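Local coordinates for protein TRAP-type transporter, periplasmic component (Cupriavidus necator, PDB 4P8B) that binds (S)-2-acetolactate as the periplasmic solute-binding component of a TRAP-type transporter, probably handing the solute on to its membrane partners for uptake, at residues I51-V56 / I64-Y69; R81-I86 / E140-V145; V105-L110 / T329-K334; K121-L126 / L278-L283; K225-G230 / H297-T302. All coordinates share one frame; numbering follows the deposited sequence. Where two conformers were deposited one is given.

Contact 1 (I51-V56 / I64-Y69); sequences IWADLV and INIKLY
Val56 and Ala53, one helical turn apart, rest on Ile64, Ile66 and Leu68 where helix 44-59 lies against strand 66-69 and the residues leading into it, the last two elements of the beta-alpha-beta unit that opens with strand 33-36. The short segments run almost antiparallel, at 171°, with their axes 8.7 Å apart at closest approach, as expected when a crossover helix returns the chain to the start of the next parallel strand. The tight part is at the C-terminal end of the helical segment. Val56 holds CG1 anti to its backbone N (chi1 166°), which brings that methyl to Ile64 CG2 at 3.6 Å while the two side chains slant across each other. The same CG1 also meets Ile66 CD1 at 3.9 Å, so one methyl is shared by two isoleucines. Met35 of the neighbouring strand 33-36 touches both Ala53 and Ile66, and Ala267 of helix 258-279 packs on Val56. The other half is looser. Ala53 offers just its CB, 4.1 Å from Ile66 CB, and Leu68, partly exposed, reaches back with a single branch to place CD1 3.8 Å from Ala53 CB. Lys67 points away from the helix, and both it and Asp54, which makes no contact here, are exposed to solvent. No direct hydrogen bond crosses between 51-56 and 64-69; the polar link is one water, which donates to Ala53 O at 2.8 Å and accepts from Ile66 N at 3.1 Å.

Contact 2 (R81-I86 / E140-V145); sequences REFSAI and EKAGVV
The backbones of 81-86 and 140-145 come closest at Ile86 and Val144, whose CA atoms are 7.0 Å apart, just after helix 130-141 ends in a Schellman motif at Gly143, with positive phi (95°), and the chain enters strand 144-154. This turn sets Ala142 and Val144 facing the first turns of helix 82-88. Phe83 does most of the reaching: with CG anti to its backbone N (chi1 -173°), the ring extends from the helix so that its far end lies among the side chains opposite. Val144 was modelled in two conformers; in the one given, its CG2 comes in obliquely to the ring, 3.5 Å from Phe83 CZ, a closeness to be taken with reserve. Ala142 CB approaches from another direction, at the ring edge near its plane, 4.1 Å from Phe83 CZ. Ile86 completes the patch with CG2, 4.1 Å from Val144 CG1 in that same conformer, the two side chains crossing at about a right angle. Val247 of strand 241-249 touches both Ile86 and Val144, which joins the patch to the central sheet, and Trp101 meets the Phe83 ring with its plane inclined. Neighbouring Glu82 turns elsewhere, accepting from Trp101 NE1 and bonding to Ser36 OG. The side chain of Phe83 is about 7 Å from that of the acetolactate-binding Asn100. The contact itself contains no hydrogen bond or charge pair: carbon meets carbon, so shape and apolar burial hold the helix against the helix-to-strand turn.

Contact 3 (V105-L110 / T329-K334); sequences VRELNL and TDLVTK
Leu110 and Leu331 meet at about a right angle, the tip of one against the branch point of the other. A chi1 of -171° swings Leu110 CG away from its own N, toward the helix, and in the conformer given, one of two modelled, CD1 lies 3.6 Å from Leu331 CG and 3.9 Å from Leu331 CD2. The same CD1 is 4.2 Å from Val332 CG2, so in this conformer it touches two consecutive residues of the helix. Glu107 approaches Leu331 with its aliphatic part: CG lies 4.1 Å from Leu331 CD2, again with the side chains crossing nearly perpendicular. The chain of Glu107 bends at chi2 (79°), turning its carboxylate to the next-door Arg106, where NH1 and OE2 form a salt bridge at 2.9 Å. Within the 3-10 segment, Arg106 O takes both the backbone N and the side-chain ND2 of Asn109, the latter at 3.0 Å, which ties the turn together. Ser134 and Thr138 of helix 130-141 touch Leu331 and Glu107 respectively. The arrangement is plain apolar packing of a C-terminal helix, 329-340, on the linker between helices 98-101 and 120-127 of a periplasmic solute-binding fold, away from the ligand pocket.

Contact 4 (K121-L126 / L278-L283); sequences KALDAL and LARKGL
Arg280 keeps its side chain extended from CG to NE (chi3 -178°), and this carries the guanidinium from the segment that follows Ala279 across to Asp124, whose carboxylate comes to meet it from the opposite direction. The result is an end-on, two-nitrogen salt bridge. NH1 donates to Asp124 OD2 at 3.0 Å, nearly straight at 169°, and OD2 lies in the guanidinium plane and is met on its syn side. NH2 donates to Asp124 OD1 at 2.9 Å, but here the nitrogen stands above the carboxylate plane, consistent with the 30° twist between the two flat groups. The pair is thus gripped at both oxygens without being coplanar. NH2 has a second anionic partner in Glu151 OE1, so the arginine links two carboxylates, and this would be expected to ease the closeness of their charges. Beside the bridge, Leu123 CD2 lies 4.2 Å from Arg280 NH2, an apolar methyl placed obliquely to the guanidinium. In the fold, Arg280 thereby ties the chain following Ala279 to helix 120-127; Glu151 of strand 144-154 also touches Leu123 and Ala279, Tyr120 touches the arginine, and helix 329-340 packs on 120-127 through Ala122 and Leu126.

Contact 5 (K225-G230 / H297-T302); sequences KLYTVG and HGVKVT
Tyr227 presents one face of its ring to His297, and the two form an offset stack with centroids 4.4 Å apart and planes only 14° from parallel. The slide is large enough that His297 CB, rather than the imidazole, sits over the middle of the phenol: it lies 3.8 Å from the Tyr227 centroid and 5° off the ring normal, a well-placed CH-pi contact. Reciprocally, Tyr227 OH hangs over the centre of the imidazole, 3.4 Å from His297 CE1. The tyrosine reaches this position by an uncommon first torsion, chi1 45°, with CG between its backbone N and carbonyl carbon, which folds the ring back over the turn; Lys225 C lies over the rim of its other face. Val299 CG2 abuts Tyr227 CB at 3.7 Å and anchors the buried end of the contact, where Val234 of strand 233-235 touches Val299. Met294 of helix 289-295 also touches the tyrosine. The 3-10 turn is itself held by Lys225 O, which accepts from Thr228 N and, at 2.7 Å, from Thr228 OG1. No hydrogen bond joins 225-230 to 297-302. Instead the loop after helix 218-223 is joined to the approach to edge strand 300-302 by aromatic and aliphatic surface, and the exposed His297 probably shields one face of Tyr227 from water.

How the contacts relate
Contacts 1 and 2 both rest on the five-stranded sheet, 19 Å apart between centres, and the chain runs from the strand of the first into the helix of the second. Contact 3 joins its neighbours directly: Phe83 CZ of contact 2 meets Val105 CG2 at 3.7 Å, and Leu110 CD2, in the conformer given, packs on Leu126 CD1 of contact 4, also at 3.7 Å. Contact 4 is nested in sequence within the loop closed by contact 3, as is contact 5, which lies across the chain's centre from contacts 2 and 3. None touches acetolactate: the side chains of Ile86 and Leu123 stand about 12 and 13 Å from it, while Leu123 is about 8 Å from that of ligand-binding Asn152.

Contact 1 (I51-V56 / I64-Y69)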
# COMPACT_ATOMS: atom_id res chain seq x y z
N ILE A 51 1.90 -13.54 10.78
CA ILE A 51 3.21 -13.80 11.37
C ILE A 51 3.38 -12.95 12.63
O ILE A 51 3.86 -13.44 13.66
CB ILE A 51 4.35 -13.51 10.37
CG1 ILE A 51 4.30 -14.52 9.22
CG2 ILE A 51 5.73 -13.53 11.05
CD1 ILE A 51 5.14 -14.15 8.00
N TRP A 52 2.97 -11.69 12.56
CA TRP A 52 3.09 -10.81 13.71
C TRP A 52 2.29 -11.39 14.88
O TRP A 52 2.80 -11.50 16.00
CB TRP A 52 2.56 -9.43 13.35
CG TRP A 52 2.77 -8.38 14.40
CD1 TRP A 52 3.66 -8.40 15.44
CD2 TRP A 52 2.07 -7.14 14.49
NE1 TRP A 52 3.55 -7.23 16.18
CE2 TRP A 52 2.57 -6.45 15.61
CE3 TRP A 52 1.06 -6.54 13.73
CZ2 TRP A 52 2.11 -5.19 15.98
CZ3 TRP A 52 0.60 -5.30 14.10
CH2 TRP A 52 1.14 -4.62 15.21
N ALA A 53 1.04 -11.75 14.61
CA ALA A 53 0.18 -12.27 15.66
C ALA A 53 0.75 -13.54 16.27
O ALA A 53 0.77 -13.69 17.50
CB ALA A 53 -1.21 -12.52 15.09
N ASP A 54 1.24 -14.45 15.43
CA ASP A 54 1.79 -15.72 15.90
C ASP A 54 3.04 -15.47 16.74
O ASP A 54 3.22 -16.09 17.79
CB ASP A 54 2.13 -16.68 14.74
CG ASP A 54 0.91 -17.16 13.98
OD1 ASP A 54 -0.22 -16.96 14.45
OD2 ASP A 54 1.09 -17.76 12.89
N LEU A 55 3.90 -14.56 16.31
CA LEU A 55 5.13 -14.33 17.07
C LEU A 55 4.82 -13.69 18.42
O LEU A 55 5.47 -14.01 19.42
CB LEU A 55 6.08 -13.43 16.29
CG LEU A 55 6.76 -14.03 15.06
CD1 LEU A 55 7.63 -12.98 14.37
CD2 LEU A 55 7.60 -15.26 15.41
N VAL A 56 3.86 -12.78 18.46
CA VAL A 56 3.50 -12.13 19.72
C VAL A 56 2.96 -13.14 20.71
O VAL A 56 3.34 -13.13 21.89
CB VAL A 56 2.46 -11.02 19.51
CG1 VAL A 56 1.85 -10.61 20.84
CG2 VAL A 56 3.09 -9.83 18.78
N ILE A 64 -0.58 -12.41 25.20
CA ILE A 64 -1.21 -11.51 24.24
C ILE A 64 -1.71 -12.31 23.04
O ILE A 64 -0.91 -12.84 22.27
CB ILE A 64 -0.28 -10.38 23.80
CG1 ILE A 64 0.14 -9.54 25.01
CG2 ILE A 64 -0.99 -9.50 22.76
CD1 ILE A 64 1.09 -8.40 24.67
N ASN A 65 -3.04 -12.38 22.93
CA ASN A 65 -3.73 -13.23 21.97
C ASN A 65 -4.47 -12.34 21.00
O ASN A 65 -5.36 -11.59 21.38
CB ASN A 65 -4.74 -14.14 22.71
CG ASN A 65 -5.68 -14.83 21.77
OD1 ASN A 65 -6.90 -14.78 21.95
ND2 ASN A 65 -5.13 -15.48 20.74
N ILE A 66 -4.07 -12.40 19.73
CA ILE A 66 -4.58 -11.47 18.74
C ILE A 66 -5.38 -12.18 17.65
O ILE A 66 -4.93 -13.18 17.10
CB ILE A 66 -3.42 -10.73 18.07
CG1 ILE A 66 -2.58 -9.97 19.10
CG2 ILE A 66 -3.95 -9.76 17.00
CD1 ILE A 66 -1.16 -9.68 18.61
N LYS A 67 -6.57 -11.67 17.38
CA LYS A 67 -7.41 -12.20 16.33
C LYS A 67 -7.33 -11.27 15.12
O LYS A 67 -7.43 -10.04 15.27
CB LYS A 67 -8.86 -12.32 16.81
CG LYS A 67 -9.82 -12.76 15.71
CD LYS A 67 -11.22 -13.08 16.26
CE LYS A 67 -11.22 -14.36 17.07
NZ LYS A 67 -11.14 -15.58 16.21
N LEU A 68 -7.20 -11.87 13.94
CA LEU A 68 -7.18 -11.13 12.68
C LEU A 68 -8.59 -10.86 12.18
O LEU A 68 -9.47 -11.72 12.23
CB LEU A 68 -6.40 -11.91 11.62
CG LEU A 68 -4.88 -11.72 11.54
CD1 LEU A 68 -4.18 -11.73 12.88
CD2 LEU A 68 -4.31 -12.80 10.60
N TYR A 69 -8.81 -9.63 11.71
CA TYR A 69 -10.07 -9.22 11.11
C TYR A 69 -9.79 -8.72 9.69
O TYR A 69 -9.66 -7.52 9.45
CB TYR A 69 -10.72 -8.12 11.94
CG TYR A 69 -11.33 -8.61 13.24
CD1 TYR A 69 -10.54 -8.84 14.37
CD2 TYR A 69 -12.69 -8.87 13.34
CE1 TYR A 69 -11.10 -9.28 15.56
CE2 TYR A 69 -13.26 -9.31 14.52
CZ TYR A 69 -12.46 -9.52 15.61
OH TYR A 69 -13.05 -9.97 16.77
O HOH W 1 -1.79 -14.02 18.51

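Contact 2 (R81-I86 / E140-V145)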
# COMPACT_ATOMS: atom_id res chain seq x y z
N ARG A 81 -11.41 4.87 6.48
CA ARG A 81 -11.54 5.39 7.83
C ARG A 81 -11.02 4.41 8.88
O ARG A 81 -11.33 4.53 10.06
CB ARG A 81 -12.97 5.81 8.14
CG ARG A 81 -13.97 4.67 8.09
CD ARG A 81 -15.37 5.20 8.38
NE ARG A 81 -16.39 4.16 8.22
CZ ARG A 81 -16.76 3.31 9.17
NH1 ARG A 81 -16.22 3.37 10.38
NH2 ARG A 81 -17.71 2.41 8.92
N GLU A 82 -10.20 3.46 8.45
CA GLU A 82 -9.52 2.56 9.36
C GLU A 82 -8.63 3.32 10.37
O GLU A 82 -8.60 2.97 11.55
CB GLU A 82 -8.67 1.57 8.58
CG GLU A 82 -8.10 0.44 9.41
CD GLU A 82 -7.04 -0.39 8.68
OE1 GLU A 82 -6.14 0.20 8.05
OE2 GLU A 82 -7.10 -1.63 8.70
N PHE A 83 -7.92 4.36 9.92
CA PHE A 83 -7.02 5.06 10.83
C PHE A 83 -7.79 5.64 12.01
O PHE A 83 -7.34 5.55 13.16
CB PHE A 83 -6.26 6.19 10.11
CG PHE A 83 -5.20 6.81 10.96
CD1 PHE A 83 -3.98 6.18 11.10
CD2 PHE A 83 -5.42 8.01 11.63
CE1 PHE A 83 -2.99 6.72 11.85
CE2 PHE A 83 -4.42 8.56 12.41
CZ PHE A 83 -3.20 7.91 12.53
N SER A 84 -8.93 6.26 11.74
CA SER A 84 -9.71 6.85 12.83
C SER A 84 -10.17 5.78 13.82
O SER A 84 -10.17 5.99 15.03
CB SER A 84 -10.91 7.60 12.27
OG SER A 84 -10.51 8.52 11.27
N ALA A 85 -10.53 4.60 13.31
CA ALA A 85 -10.96 3.51 14.18
C ALA A 85 -9.80 3.01 15.05
O ALA A 85 -10.01 2.64 16.22
CB ALA A 85 -11.56 2.37 13.34
N ILE A 86 -8.59 3.00 14.50
CA ILE A 86 -7.41 2.67 15.30
C ILE A 86 -7.16 3.75 16.37
O ILE A 86 -6.97 3.41 17.53
CB ILE A 86 -6.12 2.53 14.45
CG1 ILE A 86 -6.25 1.42 13.41
CG2 ILE A 86 -4.94 2.20 15.36
CD1 ILE A 86 -5.24 1.52 12.29
N GLU A 140 3.01 8.81 15.71
CA GLU A 140 3.04 8.67 17.15
C GLU A 140 2.28 9.82 17.81
O GLU A 140 1.50 9.62 18.75
CB GLU A 140 4.48 8.57 17.65
CG GLU A 140 4.60 8.06 19.08
CD GLU A 140 4.25 9.11 20.10
OE1 GLU A 140 4.42 10.31 19.80
OE2 GLU A 140 3.81 8.74 21.21
N LYS A 141 2.47 11.03 17.30
CA LYS A 141 1.83 12.19 17.89
C LYS A 141 0.33 12.11 17.70
O LYS A 141 -0.44 12.66 18.49
CB LYS A 141 2.36 13.49 17.27
CG LYS A 141 3.78 13.84 17.67
CD LYS A 141 4.22 15.16 17.05
CE LYS A 141 5.59 15.61 17.55
NZ LYS A 141 6.71 14.88 16.87
N ALA A 142 -0.09 11.41 16.64
CA ALA A 142 -1.50 11.28 16.30
C ALA A 142 -2.23 10.21 17.09
O ALA A 142 -3.42 10.00 16.90
CB ALA A 142 -1.64 11.00 14.81
N GLY A 143 -1.52 9.50 17.97
CA GLY A 143 -2.17 8.53 18.83
C GLY A 143 -2.15 7.11 18.31
O GLY A 143 -2.89 6.24 18.76
N VAL A 144 -1.24 6.84 17.37
CA VAL A 144 -1.14 5.54 16.71
C VAL A 144 0.34 5.12 16.67
O VAL A 144 1.10 5.65 15.86
CB VAL A 144 -1.76 5.61 15.30
CG1 VAL A 144 -1.55 4.30 14.50
CG2 VAL A 144 -3.25 5.94 15.41
N VAL A 145 0.72 4.14 17.50
CA VAL A 145 2.13 3.83 17.73
C VAL A 145 2.66 2.97 16.60
O VAL A 145 2.25 1.80 16.45
CB VAL A 145 2.31 3.09 19.06
CG1 VAL A 145 3.78 2.80 19.32
CG2 VAL A 145 1.71 3.90 20.23

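Contact 3 (V105-L110 / T329-K334)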
# COMPACT_ATOMS: atom_id res chain seq x y z
N VAL A 105 -3.85 11.38 7.58
CA VAL A 105 -2.45 11.72 7.82
C VAL A 105 -1.85 12.15 6.49
O VAL A 105 -1.41 11.31 5.70
CB VAL A 105 -1.67 10.52 8.39
CG1 VAL A 105 -0.25 10.96 8.81
CG2 VAL A 105 -2.43 9.90 9.58
N ARG A 106 -1.86 13.45 6.24
CA ARG A 106 -1.50 13.98 4.91
C ARG A 106 -0.10 13.57 4.46
O ARG A 106 0.14 13.43 3.27
CB ARG A 106 -1.61 15.49 4.86
CG ARG A 106 -0.46 16.21 5.54
CD ARG A 106 -0.59 17.71 5.46
NE ARG A 106 -1.54 18.21 6.44
CZ ARG A 106 -1.31 18.24 7.75
NH1 ARG A 106 -0.16 17.78 8.24
NH2 ARG A 106 -2.23 18.72 8.58
N GLU A 107 0.82 13.38 5.40
CA GLU A 107 2.20 13.05 5.04
C GLU A 107 2.30 11.70 4.35
O GLU A 107 3.24 11.46 3.60
CB GLU A 107 3.09 13.05 6.28
CG GLU A 107 3.30 14.39 6.93
CD GLU A 107 2.15 14.87 7.82
OE1 GLU A 107 1.18 14.11 8.09
OE2 GLU A 107 2.20 16.03 8.24
N LEU A 108 1.32 10.81 4.57
CA LEU A 108 1.37 9.51 3.95
C LEU A 108 1.12 9.57 2.44
O LEU A 108 1.42 8.62 1.73
CB LEU A 108 0.40 8.53 4.63
CG LEU A 108 0.70 8.23 6.09
CD1 LEU A 108 -0.35 7.30 6.63
CD2 LEU A 108 2.08 7.60 6.25
N ASN A 109 0.61 10.72 1.95
CA ASN A 109 0.51 10.93 0.51
C ASN A 109 1.89 10.95 -0.18
O ASN A 109 1.96 10.82 -1.39
CB ASN A 109 -0.21 12.24 0.20
CG ASN A 109 -1.70 12.17 0.44
OD1 ASN A 109 -2.41 11.44 -0.24
ND2 ASN A 109 -2.17 12.96 1.39
N LEU A 110 2.97 11.10 0.57
CA LEU A 110 4.30 11.11 -0.00
C LEU A 110 4.54 9.89 -0.88
O LEU A 110 5.10 10.00 -1.98
CB LEU A 110 5.34 11.19 1.11
CG LEU A 110 6.78 11.43 0.69
CD1 LEU A 110 7.51 12.27 1.73
CD2 LEU A 110 7.51 10.10 0.51
N THR A 329 6.62 20.43 1.79
CA THR A 329 7.62 20.46 0.72
C THR A 329 8.99 20.00 1.21
O THR A 329 9.75 19.37 0.48
CB THR A 329 7.68 21.86 0.08
OG1 THR A 329 8.52 21.82 -1.08
CG2 THR A 329 8.18 22.90 1.07
N ASP A 330 9.31 20.34 2.46
CA ASP A 330 10.59 19.94 3.03
C ASP A 330 10.73 18.44 3.21
O ASP A 330 11.81 17.88 3.05
CB ASP A 330 10.80 20.60 4.40
CG ASP A 330 10.83 22.11 4.35
OD1 ASP A 330 11.10 22.67 3.26
OD2 ASP A 330 10.62 22.74 5.42
N LEU A 331 9.63 17.77 3.52
CA LEU A 331 9.68 16.32 3.68
C LEU A 331 9.83 15.67 2.31
O LEU A 331 10.60 14.73 2.17
CB LEU A 331 8.41 15.80 4.37
CG LEU A 331 8.32 14.30 4.62
CD1 LEU A 331 9.43 13.85 5.55
CD2 LEU A 331 6.95 13.93 5.17
N VAL A 332 9.14 16.20 1.32
CA VAL A 332 9.24 15.64 -0.03
C VAL A 332 10.63 15.88 -0.58
O VAL A 332 11.22 15.01 -1.23
CB VAL A 332 8.16 16.24 -0.93
CG1 VAL A 332 8.35 15.73 -2.37
CG2 VAL A 332 6.77 15.84 -0.42
N THR A 333 11.20 17.04 -0.27
CA THR A 333 12.53 17.33 -0.73
C THR A 333 13.55 16.38 -0.10
O THR A 333 14.47 15.90 -0.77
CB THR A 333 12.86 18.77 -0.43
OG1 THR A 333 11.99 19.63 -1.18
CG2 THR A 333 14.29 19.07 -0.77
N LYS A 334 13.38 16.08 1.19
CA LYS A 334 14.23 15.08 1.83
C LYS A 334 14.12 13.72 1.14
O LYS A 334 15.11 13.01 0.98
CB LYS A 334 13.88 14.96 3.32
CG LYS A 334 14.38 16.13 4.14
CD LYS A 334 13.80 16.12 5.54
CE LYS A 334 14.29 17.34 6.33
NZ LYS A 334 13.76 17.33 7.73

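Contact 4 (K121-L126 / L278-L283)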
# COMPACT_ATOMS: atom_id res chain seq x y z
N LYS A 121 15.09 0.15 -4.25
CA LYS A 121 16.14 0.83 -3.49
C LYS A 121 15.64 2.21 -3.07
O LYS A 121 15.97 2.69 -1.98
CB LYS A 121 17.42 0.94 -4.33
CG LYS A 121 18.68 1.11 -3.50
CD LYS A 121 19.94 0.82 -4.34
CE LYS A 121 21.19 0.90 -3.49
NZ LYS A 121 22.42 0.67 -4.31
N ALA A 122 14.82 2.84 -3.90
CA ALA A 122 14.28 4.16 -3.60
C ALA A 122 13.26 4.08 -2.49
O ALA A 122 13.26 4.92 -1.59
CB ALA A 122 13.68 4.78 -4.86
N LEU A 123 12.37 3.10 -2.54
CA LEU A 123 11.40 2.95 -1.48
C LEU A 123 12.10 2.68 -0.15
O LEU A 123 11.77 3.28 0.89
CB LEU A 123 10.44 1.80 -1.85
CG LEU A 123 9.39 1.35 -0.83
CD1 LEU A 123 8.57 2.51 -0.34
CD2 LEU A 123 8.48 0.27 -1.41
N ASP A 124 13.09 1.79 -0.17
CA ASP A 124 13.82 1.46 1.05
C ASP A 124 14.56 2.68 1.58
O ASP A 124 14.71 2.84 2.79
CB ASP A 124 14.80 0.30 0.81
CG ASP A 124 14.08 -1.04 0.64
OD1 ASP A 124 12.93 -1.17 1.11
OD2 ASP A 124 14.71 -1.96 0.08
N ALA A 125 15.06 3.54 0.70
CA ALA A 125 15.75 4.75 1.14
C ALA A 125 14.82 5.66 1.93
O ALA A 125 15.28 6.40 2.79
CB ALA A 125 16.35 5.50 -0.04
N LEU A 126 13.54 5.60 1.64
CA LEU A 126 12.56 6.38 2.38
C LEU A 126 12.22 5.71 3.70
O LEU A 126 12.36 6.30 4.77
CB LEU A 126 11.31 6.65 1.55
CG LEU A 126 11.55 7.32 0.20
CD1 LEU A 126 10.23 7.72 -0.40
CD2 LEU A 126 12.45 8.52 0.36
N LEU A 278 8.14 -11.58 1.07
CA LEU A 278 6.99 -12.17 0.39
C LEU A 278 6.46 -11.24 -0.69
O LEU A 278 6.12 -11.68 -1.80
CB LEU A 278 5.87 -12.50 1.37
CG LEU A 278 6.12 -13.59 2.41
CD1 LEU A 278 4.98 -13.64 3.43
CD2 LEU A 278 6.28 -14.95 1.75
N ALA A 279 6.40 -9.95 -0.42
CA ALA A 279 5.83 -8.98 -1.33
C ALA A 279 6.72 -8.73 -2.52
O ALA A 279 6.23 -8.24 -3.54
CB ALA A 279 5.56 -7.64 -0.59
N ARG A 280 7.99 -9.10 -2.43
CA ARG A 280 8.92 -8.84 -3.53
C ARG A 280 9.27 -10.10 -4.32
O ARG A 280 10.12 -10.04 -5.21
CB ARG A 280 10.19 -8.17 -3.02
CG ARG A 280 9.93 -6.77 -2.53
CD ARG A 280 11.20 -6.05 -2.18
NE ARG A 280 10.89 -4.72 -1.67
CZ ARG A 280 11.76 -3.86 -1.16
NH1 ARG A 280 13.06 -4.15 -1.12
NH2 ARG A 280 11.33 -2.69 -0.72
N LYS A 281 8.63 -11.22 -3.99
CA LYS A 281 8.96 -12.48 -4.63
C LYS A 281 8.81 -12.37 -6.16
O LYS A 281 7.76 -11.97 -6.66
CB LYS A 281 8.08 -13.60 -4.08
CG LYS A 281 8.40 -14.97 -4.65
CD LYS A 281 7.46 -16.05 -4.11
CE LYS A 281 7.97 -17.43 -4.45
NZ LYS A 281 8.46 -17.48 -5.85
N GLY A 282 9.87 -12.69 -6.89
CA GLY A 282 9.85 -12.64 -8.35
C GLY A 282 9.73 -11.25 -8.95
O GLY A 282 9.45 -11.14 -10.16
N LEU A 283 10.00 -10.20 -8.18
CA LEU A 283 9.79 -8.81 -8.64
C LEU A 283 11.00 -7.91 -8.59
O LEU A 283 11.20 -7.10 -9.49
CB LEU A 283 8.70 -8.13 -7.80
CG LEU A 283 7.33 -8.72 -8.01
CD1 LEU A 283 6.39 -8.24 -6.91
CD2 LEU A 283 6.79 -8.33 -9.39

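Contact 5 (K225-G230 / H297-T302)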
# COMPACT_ATOMS: atom_id res chain seq x y z
N LYS A 225 -6.25 -13.07 -8.34
CA LYS A 225 -6.52 -13.63 -9.67
C LYS A 225 -7.28 -12.63 -10.53
O LYS A 225 -8.30 -12.97 -11.14
CB LYS A 225 -7.29 -14.94 -9.55
CG LYS A 225 -6.55 -15.99 -8.78
CD LYS A 225 -7.21 -17.34 -8.89
CE LYS A 225 -6.32 -18.42 -8.31
NZ LYS A 225 -6.16 -18.29 -6.84
N LEU A 226 -6.74 -11.41 -10.66
CA LEU A 226 -7.55 -10.34 -11.25
C LEU A 226 -7.78 -10.54 -12.74
O LEU A 226 -8.71 -9.99 -13.30
CB LEU A 226 -6.95 -8.96 -10.97
CG LEU A 226 -7.03 -8.55 -9.50
CD1 LEU A 226 -6.52 -7.10 -9.37
CD2 LEU A 226 -8.42 -8.64 -8.95
N TYR A 227 -6.97 -11.39 -13.36
CA TYR A 227 -7.21 -11.77 -14.75
C TYR A 227 -8.55 -12.47 -14.92
O TYR A 227 -9.07 -12.52 -16.02
CB TYR A 227 -6.08 -12.66 -15.31
CG TYR A 227 -5.65 -13.75 -14.37
CD1 TYR A 227 -6.28 -15.00 -14.36
CD2 TYR A 227 -4.63 -13.53 -13.46
CE1 TYR A 227 -5.88 -15.98 -13.47
CE2 TYR A 227 -4.23 -14.50 -12.59
CZ TYR A 227 -4.84 -15.72 -12.58
OH TYR A 227 -4.42 -16.68 -11.69
N THR A 228 -9.11 -13.03 -13.86
CA THR A 228 -10.42 -13.68 -13.92
C THR A 228 -11.58 -12.68 -13.86
O THR A 228 -12.73 -13.06 -14.10
CB THR A 228 -10.63 -14.75 -12.84
OG1 THR A 228 -10.75 -14.14 -11.54
CG2 THR A 228 -9.48 -15.76 -12.86
N VAL A 229 -11.27 -11.42 -13.57
CA VAL A 229 -12.27 -10.35 -13.60
C VAL A 229 -11.82 -9.26 -14.58
O VAL A 229 -11.84 -8.06 -14.27
CB VAL A 229 -12.60 -9.80 -12.20
CG1 VAL A 229 -13.43 -10.84 -11.42
CG2 VAL A 229 -11.36 -9.43 -11.43
N GLY A 230 -11.41 -9.72 -15.75
CA GLY A 230 -11.19 -8.87 -16.91
C GLY A 230 -9.85 -8.20 -17.03
O GLY A 230 -9.63 -7.51 -18.02
N HIS A 297 -1.23 -16.82 -17.71
CA HIS A 297 -2.67 -16.84 -17.47
C HIS A 297 -3.44 -16.00 -18.49
O HIS A 297 -4.63 -15.74 -18.34
CB HIS A 297 -2.96 -16.29 -16.06
CG HIS A 297 -2.63 -17.26 -14.96
ND1 HIS A 297 -3.41 -18.36 -14.69
CD2 HIS A 297 -1.61 -17.29 -14.07
CE1 HIS A 297 -2.89 -19.02 -13.67
NE2 HIS A 297 -1.79 -18.40 -13.28
N GLY A 298 -2.75 -15.56 -19.54
CA GLY A 298 -3.40 -14.82 -20.60
C GLY A 298 -3.35 -13.31 -20.40
O GLY A 298 -4.16 -12.57 -20.95
N VAL A 299 -2.39 -12.83 -19.63
CA VAL A 299 -2.23 -11.39 -19.43
C VAL A 299 -1.16 -10.80 -20.33
O VAL A 299 -0.03 -11.28 -20.36
CB VAL A 299 -1.89 -11.10 -17.96
CG1 VAL A 299 -1.76 -9.60 -17.72
CG2 VAL A 299 -2.97 -11.67 -17.05
N LYS A 300 -1.52 -9.77 -21.09
CA LYS A 300 -0.53 -9.04 -21.88
C LYS A 300 0.13 -8.00 -20.99
O LYS A 300 -0.51 -7.03 -20.61
CB LYS A 300 -1.16 -8.34 -23.07
CG LYS A 300 -0.15 -7.67 -23.95
CD LYS A 300 -0.78 -7.03 -25.17
CE LYS A 300 0.27 -6.33 -26.01
NZ LYS A 300 0.97 -7.33 -26.84
N VAL A 301 1.40 -8.21 -20.67
CA VAL A 301 2.15 -7.32 -19.78
C VAL A 301 3.06 -6.46 -20.63
O VAL A 301 3.85 -6.96 -21.42
CB VAL A 301 2.98 -8.12 -18.76
CG1 VAL A 301 3.74 -7.17 -17.81
CG2 VAL A 301 2.09 -9.04 -17.95
N THR A 302 2.93 -5.15 -20.43
CA THR A 302 3.67 -4.15 -21.17
C THR A 302 4.70 -3.48 -20.26
O THR A 302 4.37 -3.05 -19.16
CB THR A 302 2.68 -3.08 -21.68
OG1 THR A 302 1.80 -3.69 -22.64
CG2 THR A 302 3.40 -1.91 -22.30